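Local atomic coordinates of cobalamin biosynthesis protein CobN (PDB entry 7C6O), a protein that serves as the large, catalytic subunit of cobaltochelatase, the enzyme that probably inserts cobalt into the corrin ring during cobalamin biosynthesis. Residues P1187-A1201 / L1214-G1226. Residues are numbered along the deposited sequence; the frame is centred on the assembly and turned at random.
Sequences PWALHGMAERLLEAA and LDGLRQVLLETEG
Leu1198 and Leu1221 interlock the last two helices of the chain, an antiparallel helical hairpin (149° between the N-to-C directions of the segments, axes 8.9 Å apart at their closest) with knobs-into-holes packing. Leu1198 drops among Leu1214, Leu1217, Arg1218 and Leu1221, its CD1 3.7 Å from Leu1221 CD1; Leu1221 in turn fills the hole formed by His1191, Ala1194, Glu1195 and Leu1198. From there Leu1221 CD2 sits over the centre of one imidazole face of His1191 in a CH-pi contact, 3.6 Å from the ring centroid. Ala1194 CA comes 5.5 Å from Leu1217 CA, consistent with its small side chain. On one flank, the side chains of Leu1190 and Val1220 cross at about a right angle, CG to CG1 at 3.8 Å, while Leu1217 CD1 meets Leu1197 CB; helices 1162-1174 and 1176-1185 pack against this flank. Toward the chain end, Thr1224 points CG2 at Pro1187 O and His1191 CB.

With chi1 at -60°, Thr1224 OG1 lies beside its own backbone N and bonds back to Val1220 O, which also accepts from Thr1224 N, the two donors reaching it from opposite faces of its plane. The polar link between the helices is His1191 to Glu1225: at the ring edge, His1191 NE2 donates a nearly straight bond (169°) to the anti lone pair of Glu1225 OE2, 3.1 Å away.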
loop_
_atom_site.group_PDB
_atom_site.type_symbol
_atom_site.label_atom_id
_atom_site.label_comp_id
_atom_site.label_asym_id
_atom_site.label_seq_id
_atom_site.Cartn_x
_atom_site.Cartn_y
_atom_site.Cartn_z
ATOM N N PRO A 1187 25.732 -18.475 -9.040
ATOM C CA PRO A 1187 26.935 -17.886 -9.653
ATOM C C PRO A 1187 26.667 -16.559 -10.337
ATOM O O PRO A 1187 27.573 -15.718 -10.414
ATOM C CB PRO A 1187 27.377 -18.966 -10.651
ATOM C CG PRO A 1187 26.117 -19.709 -10.972
ATOM C CD PRO A 1187 25.324 -19.726 -9.701
ATOM N N TRP A 1188 25.442 -16.339 -10.827
ATOM C CA TRP A 1188 25.103 -15.054 -11.432
ATOM C C TRP A 1188 25.244 -13.921 -10.423
ATOM O O TRP A 1188 25.741 -12.839 -10.757
ATOM C CB TRP A 1188 23.679 -15.098 -11.990
ATOM C CG TRP A 1188 23.407 -16.297 -12.849
ATOM C CD1 TRP A 1188 23.616 -16.408 -14.193
ATOM C CD2 TRP A 1188 22.880 -17.560 -12.419
ATOM N NE1 TRP A 1188 23.249 -17.660 -14.628
ATOM C CE2 TRP A 1188 22.795 -18.386 -13.558
ATOM C CE3 TRP A 1188 22.469 -18.071 -11.183
ATOM C CZ2 TRP A 1188 22.319 -19.694 -13.498
ATOM C CZ3 TRP A 1188 21.995 -19.369 -11.125
ATOM C CH2 TRP A 1188 21.926 -20.167 -12.275
ATOM N N ALA A 1189 24.814 -14.156 -9.182
ATOM C CA ALA A 1189 24.926 -13.129 -8.152
ATOM C C ALA A 1189 26.378 -12.912 -7.747
ATOM O O ALA A 1189 26.784 -11.779 -7.458
ATOM C CB ALA A 1189 24.078 -13.510 -6.940
ATOM N N LEU A 1190 27.174 -13.985 -7.714
ATOM C CA LEU A 1190 28.599 -13.841 -7.434
ATOM C C LEU A 1190 29.279 -12.988 -8.495
ATOM O O LEU A 1190 30.103 -12.124 -8.175
ATOM C CB LEU A 1190 29.260 -15.218 -7.350
ATOM C CG LEU A 1190 30.777 -15.228 -7.142
ATOM C CD1 LEU A 1190 31.143 -14.573 -5.819
ATOM C CD2 LEU A 1190 31.322 -16.650 -7.205
ATOM N N HIS A 1191 28.941 -13.216 -9.766
ATOM C CA HIS A 1191 29.473 -12.388 -10.841
ATOM C C HIS A 1191 29.072 -10.928 -10.659
ATOM O O HIS A 1191 29.903 -10.023 -10.811
ATOM C CB HIS A 1191 28.982 -12.921 -12.189
ATOM C CG HIS A 1191 29.640 -12.282 -13.372
ATOM N ND1 HIS A 1191 29.194 -11.099 -13.923
ATOM C CD2 HIS A 1191 30.704 -12.666 -14.115
ATOM C CE1 HIS A 1191 29.961 -10.779 -14.951
ATOM N NE2 HIS A 1191 30.884 -11.715 -15.089
ATOM N N GLY A 1192 27.805 -10.682 -10.320
ATOM C CA GLY A 1192 27.348 -9.312 -10.141
ATOM C C GLY A 1192 28.019 -8.609 -8.974
ATOM O O GLY A 1192 28.282 -7.405 -9.034
ATOM N N MET A 1193 28.294 -9.347 -7.893
ATOM C CA MET A 1193 28.979 -8.762 -6.742
ATOM C C MET A 1193 30.395 -8.336 -7.101
ATOM O O MET A 1193 30.820 -7.217 -6.789
ATOM C CB MET A 1193 29.021 -9.756 -5.581
ATOM C CG MET A 1193 27.722 -9.946 -4.841
ATOM S SD MET A 1193 27.997 -10.881 -3.320
ATOM C CE MET A 1193 29.028 -12.209 -3.915
ATOM N N ALA A 1194 31.155 -9.237 -7.731
ATOM C CA ALA A 1194 32.514 -8.893 -8.139
ATOM C C ALA A 1194 32.510 -7.727 -9.115
ATOM O O ALA A 1194 33.345 -6.819 -9.019
ATOM C CB ALA A 1194 33.202 -10.110 -8.755
ATOM N N GLU A 1195 31.565 -7.728 -10.056
ATOM C CA GLU A 1195 31.466 -6.627 -11.007
ATOM C C GLU A 1195 31.163 -5.311 -10.299
ATOM O O GLU A 1195 31.763 -4.275 -10.612
ATOM C CB GLU A 1195 30.394 -6.939 -12.047
ATOM C CG GLU A 1195 30.689 -6.392 -13.428
ATOM C CD GLU A 1195 29.633 -6.790 -14.438
ATOM O OE1 GLU A 1195 28.443 -6.497 -14.201
ATOM O OE2 GLU A 1195 29.993 -7.410 -15.460
ATOM N N ARG A 1196 30.238 -5.331 -9.335
ATOM C CA ARG A 1196 29.860 -4.093 -8.660
ATOM C C ARG A 1196 31.003 -3.551 -7.808
ATOM O O ARG A 1196 31.224 -2.335 -7.761
ATOM C CB ARG A 1196 28.612 -4.310 -7.805
ATOM C CG ARG A 1196 28.012 -3.015 -7.272
ATOM C CD ARG A 1196 27.350 -2.221 -8.387
ATOM N NE ARG A 1196 26.051 -2.785 -8.744
ATOM C CZ ARG A 1196 25.311 -2.372 -9.767
ATOM N NH1 ARG A 1196 25.743 -1.391 -10.551
ATOM N NH2 ARG A 1196 24.139 -2.941 -10.007
ATOM N N LEU A 1197 31.738 -4.432 -7.127
ATOM C CA LEU A 1197 32.863 -3.972 -6.319
ATOM C C LEU A 1197 33.973 -3.410 -7.199
ATOM O O LEU A 1197 34.601 -2.401 -6.852
ATOM C CB LEU A 1197 33.378 -5.112 -5.440
ATOM C CG LEU A 1197 32.384 -5.593 -4.376
ATOM C CD1 LEU A 1197 32.732 -6.988 -3.881
ATOM C CD2 LEU A 1197 32.332 -4.608 -3.212
ATOM N N LEU A 1198 34.216 -4.035 -8.354
ATOM C CA LEU A 1198 35.153 -3.462 -9.310
ATOM C C LEU A 1198 34.647 -2.139 -9.870
ATOM O O LEU A 1198 35.452 -1.253 -10.175
ATOM C CB LEU A 1198 35.427 -4.460 -10.436
ATOM C CG LEU A 1198 36.344 -5.618 -10.050
ATOM C CD1 LEU A 1198 36.233 -6.747 -11.058
ATOM C CD2 LEU A 1198 37.783 -5.136 -9.946
ATOM N N GLU A 1199 33.325 -1.979 -10.006
ATOM C CA GLU A 1199 32.792 -0.688 -10.438
ATOM C C GLU A 1199 33.026 0.387 -9.382
ATOM O O GLU A 1199 33.345 1.534 -9.718
ATOM C CB GLU A 1199 31.300 -0.796 -10.764
ATOM C CG GLU A 1199 30.677 0.546 -11.157
ATOM C CD GLU A 1199 29.175 0.478 -11.384
ATOM O OE1 GLU A 1199 28.588 1.525 -11.729
ATOM O OE2 GLU A 1199 28.584 -0.611 -11.216
ATOM N N ALA A 1200 32.873 0.038 -8.101
ATOM C CA ALA A 1200 33.144 1.008 -7.044
ATOM C C ALA A 1200 34.599 1.458 -7.076
ATOM O O ALA A 1200 34.897 2.639 -6.866
ATOM C CB ALA A 1200 32.793 0.415 -5.679
ATOM N N ALA A 1201 35.519 0.530 -7.345
ATOM C CA ALA A 1201 36.919 0.912 -7.498
ATOM C C ALA A 1201 37.123 1.758 -8.748
ATOM O O ALA A 1201 37.863 2.748 -8.721
ATOM C CB ALA A 1201 37.804 -0.333 -7.536
ATOM N N LEU A 1214 41.935 -6.314 -6.095
ATOM C CA LEU A 1214 41.277 -6.154 -7.389
ATOM C C LEU A 1214 41.577 -7.331 -8.311
ATOM O O LEU A 1214 40.693 -7.799 -9.041
ATOM C CB LEU A 1214 41.698 -4.836 -8.040
ATOM C CG LEU A 1214 41.291 -3.547 -7.322
ATOM C CD1 LEU A 1214 41.612 -2.333 -8.182
ATOM C CD2 LEU A 1214 39.816 -3.567 -6.952
ATOM N N ASP A 1215 42.817 -7.831 -8.286
ATOM C CA ASP A 1215 43.153 -9.008 -9.085
ATOM C C ASP A 1215 42.313 -10.209 -8.674
ATOM O O ASP A 1215 41.862 -10.983 -9.525
ATOM C CB ASP A 1215 44.644 -9.331 -8.957
ATOM C CG ASP A 1215 45.531 -8.300 -9.631
ATOM O OD1 ASP A 1215 45.044 -7.590 -10.535
ATOM O OD2 ASP A 1215 46.721 -8.205 -9.260
ATOM N N GLY A 1216 42.094 -10.382 -7.369
ATOM C CA GLY A 1216 41.224 -11.454 -6.913
ATOM C C GLY A 1216 39.800 -11.293 -7.411
ATOM O O GLY A 1216 39.155 -12.269 -7.800
ATOM N N LEU A 1217 39.294 -10.057 -7.418
ATOM C CA LEU A 1217 37.947 -9.814 -7.925
ATOM C C LEU A 1217 37.851 -10.121 -9.416
ATOM O O LEU A 1217 36.873 -10.729 -9.869
ATOM C CB LEU A 1217 37.534 -8.370 -7.643
ATOM C CG LEU A 1217 37.143 -8.084 -6.191
ATOM C CD1 LEU A 1217 36.996 -6.592 -5.940
ATOM C CD2 LEU A 1217 35.852 -8.815 -5.849
ATOM N N ARG A 1218 38.853 -9.706 -10.194
ATOM C CA ARG A 1218 38.843 -10.000 -11.624
ATOM C C ARG A 1218 38.931 -11.500 -11.880
ATOM O O ARG A 1218 38.321 -12.013 -12.826
ATOM C CB ARG A 1218 39.989 -9.266 -12.320
ATOM C CG ARG A 1218 39.923 -7.754 -12.192
ATOM C CD ARG A 1218 41.039 -7.079 -12.978
ATOM N NE ARG A 1218 41.112 -5.646 -12.697
ATOM C CZ ARG A 1218 42.043 -5.077 -11.937
ATOM N NH1 ARG A 1218 42.997 -5.816 -11.386
ATOM N NH2 ARG A 1218 42.027 -3.766 -11.735
ATOM N N GLN A 1219 39.688 -12.221 -11.049
ATOM C CA GLN A 1219 39.760 -13.672 -11.189
ATOM C C GLN A 1219 38.405 -14.317 -10.928
ATOM O O GLN A 1219 38.011 -15.255 -11.632
ATOM C CB GLN A 1219 40.816 -14.241 -10.241
ATOM C CG GLN A 1219 40.833 -15.761 -10.159
ATOM C CD GLN A 1219 41.399 -16.417 -11.406
ATOM O OE1 GLN A 1219 41.920 -15.745 -12.296
ATOM N NE2 GLN A 1219 41.304 -17.741 -11.472
ATOM N N VAL A 1220 37.678 -13.830 -9.919
ATOM C CA VAL A 1220 36.342 -14.353 -9.641
ATOM C C VAL A 1220 35.430 -14.138 -10.842
ATOM O O VAL A 1220 34.671 -15.035 -11.231
ATOM C CB VAL A 1220 35.768 -13.709 -8.365
ATOM C CG1 VAL A 1220 34.319 -14.125 -8.161
ATOM C CG2 VAL A 1220 36.605 -14.095 -7.148
ATOM N N LEU A 1221 35.495 -12.951 -11.452
ATOM C CA LEU A 1221 34.749 -12.697 -12.681
ATOM C C LEU A 1221 35.061 -13.747 -13.740
ATOM O O LEU A 1221 34.155 -14.286 -14.384
ATOM C CB LEU A 1221 35.073 -11.303 -13.223
ATOM C CG LEU A 1221 34.375 -10.071 -12.654
ATOM C CD1 LEU A 1221 34.635 -8.878 -13.562
ATOM C CD2 LEU A 1221 32.883 -10.311 -12.495
ATOM N N LEU A 1222 36.347 -14.054 -13.923
ATOM C CA LEU A 1222 36.758 -14.960 -14.990
ATOM C C LEU A 1222 36.313 -16.392 -14.715
ATOM O O LEU A 1222 35.807 -17.073 -15.614
ATOM C CB LEU A 1222 38.275 -14.891 -15.169
ATOM C CG LEU A 1222 38.832 -15.412 -16.493
ATOM C CD1 LEU A 1222 38.286 -14.595 -17.654
ATOM C CD2 LEU A 1222 40.352 -15.387 -16.483
ATOM N N GLU A 1223 36.494 -16.870 -13.479
ATOM C CA GLU A 1223 36.092 -18.234 -13.157
ATOM C C GLU A 1223 34.580 -18.399 -13.177
ATOM O O GLU A 1223 34.082 -19.472 -13.530
ATOM C CB GLU A 1223 36.641 -18.643 -11.790
ATOM C CG GLU A 1223 38.152 -18.715 -11.720
ATOM C CD GLU A 1223 38.646 -19.192 -10.369
ATOM O OE1 GLU A 1223 37.827 -19.730 -9.594
ATOM O OE2 GLU A 1223 39.849 -19.025 -10.082
ATOM N N THR A 1224 33.838 -17.357 -12.799
ATOM C CA THR A 1224 32.382 -17.461 -12.773
ATOM C C THR A 1224 31.805 -17.471 -14.184
ATOM O O THR A 1224 30.844 -18.198 -14.462
ATOM C CB THR A 1224 31.794 -16.320 -11.946
ATOM O OG1 THR A 1224 32.303 -16.402 -10.610
ATOM C CG2 THR A 1224 30.280 -16.415 -11.907
ATOM N N GLU A 1225 32.379 -16.678 -15.089
ATOM C CA GLU A 1225 32.019 -16.810 -16.496
ATOM C C GLU A 1225 32.387 -18.191 -17.023
ATOM O O GLU A 1225 31.669 -18.757 -17.854
ATOM C CB GLU A 1225 32.703 -15.718 -17.319
ATOM C CG GLU A 1225 32.289 -14.303 -16.947
ATOM C CD GLU A 1225 33.143 -13.243 -17.621
ATOM O OE1 GLU A 1225 34.088 -13.617 -18.346
ATOM O OE2 GLU A 1225 32.874 -12.036 -17.424
ATOM N N GLY A 1226 33.504 -18.748 -16.548
ATOM C CA GLY A 1226 33.931 -20.063 -17.010
ATOM C C GLY A 1226 33.121 -21.191 -16.404
ATOM O O GLY A 1226 32.833 -22.191 -17.069
#